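Local atomic coordinates of uncharacterized protein (Legionella longbeachae NSW150, PDB entry 4JZA), a protein that probably removes the 3-phosphate from phosphatidylinositol 3-phosphate, acting as a bacterial phosphoinositide phosphatase in pathogen-host lipid metabolism. Residues E216-F221 against F287-I292. Sequence-based numbering, arbitrary orientation.
Sequences EVIRDF and FLTGDI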
ATOM      1  N   GLU A 216      10.417  27.823 -28.742  1.00 60.47           N
ATOM      2  CA  GLU A 216      10.163  26.769 -29.722  1.00 64.07           C
ATOM      3  C   GLU A 216       8.847  26.021 -29.462  1.00 61.78           C
ATOM      4  O   GLU A 216       8.212  25.509 -30.400  1.00 64.73           O
ATOM      5  CB  GLU A 216      11.371  25.827 -29.858  1.00 71.27           C
ATOM      6  CG  GLU A 216      12.523  26.427 -30.676  1.00 75.48           C
ATOM      7  CD  GLU A 216      13.790  25.563 -30.727  1.00 81.94           C
ATOM      8  OE1 GLU A 216      13.754  24.322 -30.456  1.00 81.05           O
ATOM      9  OE2 GLU A 216      14.839  26.143 -31.079  1.00 78.96           O
ATOM     10  N   VAL A 217       8.398  25.977 -28.213  1.00 58.10           N
ATOM     11  CA  VAL A 217       7.091  25.363 -27.938  1.00 56.61           C
ATOM     12  C   VAL A 217       5.943  26.156 -28.533  1.00 56.69           C
ATOM     13  O   VAL A 217       5.116  25.601 -29.242  1.00 57.70           O
ATOM     14  CB  VAL A 217       6.848  25.171 -26.436  1.00 58.51           C
ATOM     15  CG1 VAL A 217       5.430  24.656 -26.173  1.00 56.32           C
ATOM     16  CG2 VAL A 217       7.877  24.187 -25.889  1.00 56.99           C
ATOM     17  N   ILE A 218       5.912  27.462 -28.283  1.00 57.85           N
ATOM     18  CA  ILE A 218       4.856  28.319 -28.839  1.00 58.28           C
ATOM     19  C   ILE A 218       4.779  28.194 -30.351  1.00 60.21           C
ATOM     20  O   ILE A 218       3.694  28.017 -30.892  1.00 58.50           O
ATOM     21  CB  ILE A 218       5.078  29.795 -28.482  1.00 58.30           C
ATOM     22  CG1 ILE A 218       4.996  29.964 -26.963  1.00 54.28           C
ATOM     23  CG2 ILE A 218       4.056  30.688 -29.205  1.00 58.31           C
ATOM     24  CD1 ILE A 218       5.782  31.130 -26.409  1.00 53.57           C
ATOM     25  N   ARG A 219       5.935  28.256 -31.016  1.00 65.33           N
ATOM     26  CA  ARG A 219       5.978  28.148 -32.469  1.00 73.94           C
ATOM     27  C   ARG A 219       5.500  26.765 -32.880  1.00 73.62           C
ATOM     28  O   ARG A 219       4.634  26.647 -33.748  1.00 71.99           O
ATOM     29  CB  ARG A 219       7.371  28.509 -33.069  1.00 83.48           C
ATOM     30  CG  ARG A 219       7.523  29.999 -33.466  1.00 97.59           C
ATOM     31  CD  ARG A 219       8.854  30.338 -34.169  1.00103.73           C
ATOM     32  NE  ARG A 219       9.462  29.144 -34.768  1.00104.90           N
ATOM     33  CZ  ARG A 219      10.551  28.504 -34.324  1.00 99.16           C
ATOM     34  NH1 ARG A 219      11.254  28.936 -33.274  1.00 93.89           N
ATOM     35  NH2 ARG A 219      10.962  27.414 -34.958  1.00 92.52           N
ATOM     36  N   ASP A 220       6.031  25.717 -32.243  1.00 73.65           N
ATOM     37  CA  ASP A 220       5.601  24.354 -32.553  1.00 70.69           C
ATOM     38  C   ASP A 220       4.079  24.237 -32.555  1.00 71.77           C
ATOM     39  O   ASP A 220       3.501  23.644 -33.459  1.00 76.10           O
ATOM     40  CB  ASP A 220       6.169  23.356 -31.540  1.00 70.80           C
ATOM     41  CG  ASP A 220       5.638  21.939 -31.748  1.00 65.67           C
ATOM     42  OD1 ASP A 220       4.491  21.641 -31.326  1.00 61.07           O
ATOM     43  OD2 ASP A 220       6.393  21.134 -32.331  1.00 58.36           O
ATOM     44  N   PHE A 221       3.435  24.798 -31.535  1.00 70.20           N
ATOM     45  CA  PHE A 221       2.005  24.656 -31.415  1.00 67.08           C
ATOM     46  C   PHE A 221       1.239  25.479 -32.445  1.00 70.64           C
ATOM     47  O   PHE A 221       0.233  25.002 -32.986  1.00 69.41           O
ATOM     48  CB  PHE A 221       1.510  24.978 -30.006  1.00 63.32           C
ATOM     49  CG  PHE A 221       0.082  24.592 -29.808  1.00 59.62           C
ATOM     50  CD1 PHE A 221      -0.307  23.299 -30.018  1.00 57.22           C
ATOM     51  CD2 PHE A 221      -0.872  25.523 -29.495  1.00 60.62           C
ATOM     52  CE1 PHE A 221      -1.624  22.934 -29.899  1.00 60.74           C
ATOM     53  CE2 PHE A 221      -2.199  25.166 -29.372  1.00 59.46           C
ATOM     54  CZ  PHE A 221      -2.580  23.870 -29.579  1.00 59.09           C
ATOM     55  N   PHE A 287      -3.486  29.021 -23.322  1.00 67.52           N
ATOM     56  CA  PHE A 287      -2.785  28.600 -22.110  1.00 65.91           C
ATOM     57  C   PHE A 287      -1.288  28.911 -22.183  1.00 62.65           C
ATOM     58  O   PHE A 287      -0.703  29.462 -21.247  1.00 53.03           O
ATOM     59  CB  PHE A 287      -2.966  27.102 -21.902  1.00 67.08           C
ATOM     60  CG  PHE A 287      -2.161  26.531 -20.752  1.00 64.56           C
ATOM     61  CD1 PHE A 287      -2.579  26.705 -19.460  1.00 63.18           C
ATOM     62  CD2 PHE A 287      -0.983  25.797 -20.983  1.00 64.47           C
ATOM     63  CE1 PHE A 287      -1.847  26.164 -18.410  1.00 65.94           C
ATOM     64  CE2 PHE A 287      -0.246  25.264 -19.943  1.00 60.31           C
ATOM     65  CZ  PHE A 287      -0.684  25.435 -18.651  1.00 62.66           C
ATOM     66  N   LEU A 288      -0.685  28.573 -23.322  1.00 60.96           N
ATOM     67  CA  LEU A 288       0.764  28.629 -23.476  1.00 56.24           C
ATOM     68  C   LEU A 288       1.315  30.003 -23.273  1.00 56.44           C
ATOM     69  O   LEU A 288       2.376  30.164 -22.720  1.00 62.19           O
ATOM     70  CB  LEU A 288       1.169  28.127 -24.864  1.00 57.29           C
ATOM     71  CG  LEU A 288       1.032  26.628 -25.085  1.00 58.64           C
ATOM     72  CD1 LEU A 288       1.350  26.248 -26.548  1.00 63.37           C
ATOM     73  CD2 LEU A 288       1.912  25.866 -24.112  1.00 53.89           C
ATOM     74  N   THR A 289       0.627  31.007 -23.789  1.00 61.36           N
ATOM     75  CA  THR A 289       1.104  32.402 -23.700  1.00 59.64           C
ATOM     76  C   THR A 289       0.455  33.088 -22.550  1.00 57.23           C
ATOM     77  O   THR A 289       0.595  34.256 -22.408  1.00 58.88           O
ATOM     78  CB  THR A 289       0.762  33.205 -24.973  1.00 58.64           C
ATOM     79  OG1 THR A 289      -0.601  32.938 -25.328  1.00 58.83           O
ATOM     80  CG2 THR A 289       1.681  32.805 -26.153  1.00 59.63           C
ATOM     81  N   GLY A 290      -0.297  32.358 -21.748  1.00 63.16           N
ATOM     82  CA  GLY A 290      -0.969  32.921 -20.588  1.00 60.77           C
ATOM     83  C   GLY A 290      -0.046  33.004 -19.391  1.00 60.65           C
ATOM     84  O   GLY A 290       1.169  32.999 -19.523  1.00 55.76           O
ATOM     85  N   ASP A 291      -0.639  33.054 -18.204  1.00 68.84           N
ATOM     86  CA  ASP A 291       0.114  33.338 -16.962  1.00 69.67           C
ATOM     87  C   ASP A 291       1.052  32.208 -16.533  1.00 66.92           C
ATOM     88  O   ASP A 291       2.021  32.419 -15.831  1.00 60.73           O
ATOM     89  CB  ASP A 291      -0.863  33.685 -15.825  1.00 72.39           C
ATOM     90  CG  ASP A 291      -1.526  35.089 -16.009  1.00 76.42           C
ATOM     91  OD1 ASP A 291      -0.810  36.051 -16.424  1.00 68.80           O
ATOM     92  OD2 ASP A 291      -2.751  35.216 -15.746  1.00 69.71           O
ATOM     93  N   ILE A 292       0.796  31.007 -17.026  1.00 69.61           N
ATOM     94  CA  ILE A 292       1.625  29.871 -16.694  1.00 67.99           C
ATOM     95  C   ILE A 292       3.086  30.095 -17.097  1.00 62.80           C
ATOM     96  O   ILE A 292       3.999  29.501 -16.523  1.00 58.85           O
ATOM     97  CB  ILE A 292       1.040  28.594 -17.339  1.00 72.64           C
ATOM     98  CG1 ILE A 292       1.428  27.359 -16.521  1.00 76.53           C
ATOM     99  CG2 ILE A 292       1.375  28.487 -18.820  1.00 76.08           C
ATOM    100  CD1 ILE A 292       0.539  27.165 -15.305  1.00 76.51           C
TER
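The helical bond from Phe221 N to Val217 O, 3.0 Å long, spans the turn that brings Val217 and Phe221 round to the same side of their helix, where both meet Leu288. No hydrogen bond crosses between the segments, so the join rests on apolar side chains. Leu288, whose forked end suits a place between two neighbours, touches one with each methyl. Its CD1 lies 3.7 Å from Phe221 CB and 3.8 Å from CD2 of the ring, approaching the base of the aromatic group obliquely. The other methyl, CD2, stands 4.3 Å from CG1 of Val217, a short branched residue that fills its position close to the helix backbone. With CG anti to the backbone N (chi1 -169°), the long, flat Phe221 ring can reach helix 274-288, where it also packs edge-to-face with Phe284.

The backbones come nearest at Ile218 and Leu288, their CA atoms 6.8 Å apart. At the more exposed margin, the branched Ile218 brings its methyl CG2 loosely to CG2 of Thr289, at 4.4 Å. Threonine serves both surroundings: its methyl joins the apolar contact while OG1 makes a weak hydrogen bond to Lys285 O. The Leu288 carbonyl is bonded by the hydroxyl of Tyr214, a polar tie between the two helices. Gly290, with no side chain to accommodate, suits the point where the chain turns off the helix and its N bonds to Phe287 O at 3.0 Å. Ile292 CG2 lies over one face of the Phe287 ring, offset toward its rim. About 38 Å from the centre of the chain, the beginning of helix 214-234, in the phosphoinositide phosphatase insertion domain, packs against the end of helix 274-288, an arrangement characteristic of helix-helix packing in an all-helical region.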